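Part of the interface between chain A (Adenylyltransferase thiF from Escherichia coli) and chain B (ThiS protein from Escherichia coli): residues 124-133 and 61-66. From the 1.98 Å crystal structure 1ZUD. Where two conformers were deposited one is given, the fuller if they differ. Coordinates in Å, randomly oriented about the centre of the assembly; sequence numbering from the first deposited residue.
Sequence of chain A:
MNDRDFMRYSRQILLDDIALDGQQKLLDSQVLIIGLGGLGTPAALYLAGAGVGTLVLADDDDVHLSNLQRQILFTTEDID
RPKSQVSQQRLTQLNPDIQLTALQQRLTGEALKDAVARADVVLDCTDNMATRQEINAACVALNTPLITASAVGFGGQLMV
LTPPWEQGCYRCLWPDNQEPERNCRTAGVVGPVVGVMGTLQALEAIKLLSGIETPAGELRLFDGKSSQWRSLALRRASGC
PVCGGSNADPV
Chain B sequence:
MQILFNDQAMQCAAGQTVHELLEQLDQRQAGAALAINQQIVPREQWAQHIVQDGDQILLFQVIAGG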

# COMPACT_ATOMS: atom_id res chain seq x y z
N ASP A 124 11.30 10.09 6.79
CA ASP A 124 12.34 9.27 7.44
C ASP A 124 12.23 7.92 6.81
O ASP A 124 11.28 7.15 7.09
N CYS A 125 13.20 7.65 5.94
CA CYS A 125 13.24 6.39 5.23
C CYS A 125 14.57 5.69 5.51
O CYS A 125 15.10 5.02 4.63
N THR A 126 15.06 5.82 6.75
CA THR A 126 16.34 5.20 7.13
C THR A 126 16.15 3.81 7.71
O THR A 126 15.03 3.26 7.75
N ASP A 127 17.25 3.22 8.13
CA ASP A 127 17.17 1.85 8.59
C ASP A 127 17.79 1.52 9.92
O ASP A 127 18.31 0.42 10.08
N ASN A 128 17.77 2.43 10.88
CA ASN A 128 18.35 2.10 12.16
C ASN A 128 17.83 3.13 13.16
O ASN A 128 17.58 4.28 12.77
N MET A 129 17.63 2.71 14.41
CA MET A 129 17.05 3.59 15.43
C MET A 129 17.83 4.85 15.79
O MET A 129 17.24 5.90 16.01
N ALA A 130 19.15 4.76 15.85
CA ALA A 130 19.94 5.94 16.21
C ALA A 130 19.61 7.06 15.23
O ALA A 130 19.30 8.16 15.65
N THR A 131 19.67 6.78 13.93
CA THR A 131 19.34 7.79 12.92
C THR A 131 17.89 8.30 13.00
O THR A 131 17.66 9.50 12.91
N ARG A 132 16.92 7.40 13.16
CA ARG A 132 15.53 7.80 13.30
C ARG A 132 15.34 8.71 14.55
O ARG A 132 14.59 9.68 14.49
N GLN A 133 16.01 8.42 15.67
CA GLN A 133 15.91 9.27 16.87
C GLN A 133 16.52 10.66 16.58
O GLN A 133 16.00 11.69 17.02
N GLN B 61 6.85 -5.31 18.84
CA GLN B 61 8.22 -4.86 18.74
C GLN B 61 8.37 -3.79 17.70
O GLN B 61 7.65 -3.77 16.69
N VAL B 62 9.36 -2.96 17.93
CA VAL B 62 9.68 -1.90 17.02
C VAL B 62 10.33 -2.50 15.80
O VAL B 62 11.05 -3.50 15.88
N ILE B 63 10.02 -1.91 14.64
CA ILE B 63 10.65 -2.32 13.40
C ILE B 63 11.40 -1.03 12.98
O ILE B 63 10.81 0.07 12.92
N ALA B 64 12.70 -1.16 12.75
CA ALA B 64 13.54 -0.02 12.35
C ALA B 64 14.04 -0.10 10.90
O ALA B 64 14.52 0.89 10.36
N GLY B 65 13.91 -1.28 10.29
CA GLY B 65 14.35 -1.48 8.90
C GLY B 65 13.67 -0.59 7.86
O GLY B 65 12.56 -0.09 8.08
N GLY B 66 14.29 -0.42 6.70
CA GLY B 66 13.65 0.43 5.69
C GLY B 66 14.18 0.34 4.27
O GLY B 66 14.33 1.39 3.59
OXT GLY B 66 14.41 -0.81 3.81

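The C-terminal tail of ThiS lies against a loop of ThiF and the first turn of the helix that follows, and A:Arg132 is the side chain that holds it by its backbone. Its CA-to-CB bond points toward the tail; chi1 is m (-66°) and chi2 and chi3 are both t, so the chain is extended and delivers the guanidinium edge to backbone carbonyls. NE and NH2 of A:Arg132 each donate to B:Ala64 O at 2.9 Å, a bidentate grip, and NH2 adds a weak bond to B:Gly65 O at 3.1 Å. Behind it, A:Arg132 NH1 forms a salt bridge with A:Asp124 OD2 (3.1 Å), while A:Asp124 OD1 accepts from A:Thr126 N (3.1 Å) and A:Thr126 OG1 (3.0 Å), the latter with A:Thr126 at chi1 p. A:Asn128, also p, has its CA-to-CB bond pointing away from the tail and caps the helix, its OD1 accepting from A:Thr131 N at 3.0 Å. The CA-to-CB bond of A:Met129 points sideways; in the conformer given, chi1 t, chi2 p and a chi3 of 110°, between wells, bring its CE to 3.8 Å from CG2 of B:Val62 (chi1 p), the apolar contact here. B:Gly66 has no side chain; an ideal CB would lie 2.5 Å from A:Thr126 O, a clash. Water 1 donates to A:Cys125 O (2.6 Å) and to B:Gly66 O (2.8 Å), bridging loop and terminal carboxylate.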

# COMPACT_ATOMS: atom_id res chain seq x y z
CB ASP A 124 12.05 9.19 8.92
CG ASP A 124 12.86 8.11 9.63
OD1 ASP A 124 13.82 7.57 9.01
OD2 ASP A 124 12.52 7.81 10.82
CB CYS A 125 13.10 6.62 3.72
SG CYS A 125 11.55 7.50 3.25
CB THR A 126 17.17 6.09 8.11
OG1 THR A 126 16.48 6.28 9.33
CG2 THR A 126 17.41 7.46 7.49
CB ASP A 127 17.85 0.98 7.54
CG ASP A 127 19.36 1.28 7.42
OD1 ASP A 127 20.03 0.67 6.56
OD2 ASP A 127 19.87 2.11 8.21
CB ASN A 128 19.89 2.09 12.04
CG ASN A 128 20.46 3.46 11.84
OD1 ASN A 128 20.62 4.21 12.80
ND2 ASN A 128 20.72 3.82 10.60
CB MET A 129 16.81 2.79 16.71
CG MET A 129 15.83 3.41 17.70
SD MET A 129 14.10 3.04 17.37
CE MET A 129 13.69 1.92 18.75
CB ALA A 130 21.46 5.63 16.17
CB THR A 131 19.60 7.24 11.54
OG1 THR A 131 20.94 6.76 11.49
CG2 THR A 131 19.38 8.32 10.50
CB ARG A 132 14.63 6.54 13.41
CG ARG A 132 14.60 5.67 12.12
CD ARG A 132 13.78 4.39 12.37
NE ARG A 132 13.65 3.52 11.19
CZ ARG A 132 12.79 3.73 10.17
NH1 ARG A 132 11.99 4.80 10.19
NH2 ARG A 132 12.72 2.85 9.15
CB GLN A 133 16.66 8.65 18.08
CG GLN A 133 16.07 7.32 18.54
CD GLN A 133 14.76 7.48 19.27
OE1 GLN A 133 14.13 8.56 19.25
NE2 GLN A 133 14.34 6.43 19.96
CB GLN B 61 9.14 -6.02 18.29
CG GLN B 61 9.65 -6.97 19.37
CD GLN B 61 11.10 -6.64 19.79
OE1 GLN B 61 11.32 -5.97 20.80
NE2 GLN B 61 12.08 -7.10 18.99
CB VAL B 62 10.68 -0.87 17.67
CG1 VAL B 62 11.94 -1.59 18.16
CG2 VAL B 62 11.05 0.24 16.65
CB ILE B 63 9.57 -2.77 12.39
CG1 ILE B 63 8.89 -4.07 12.92
CG2 ILE B 63 10.20 -3.06 11.01
CD1 ILE B 63 7.80 -4.59 11.96
CB ALA B 64 14.72 0.09 13.29
O HOH W 1 14.78 3.83 2.37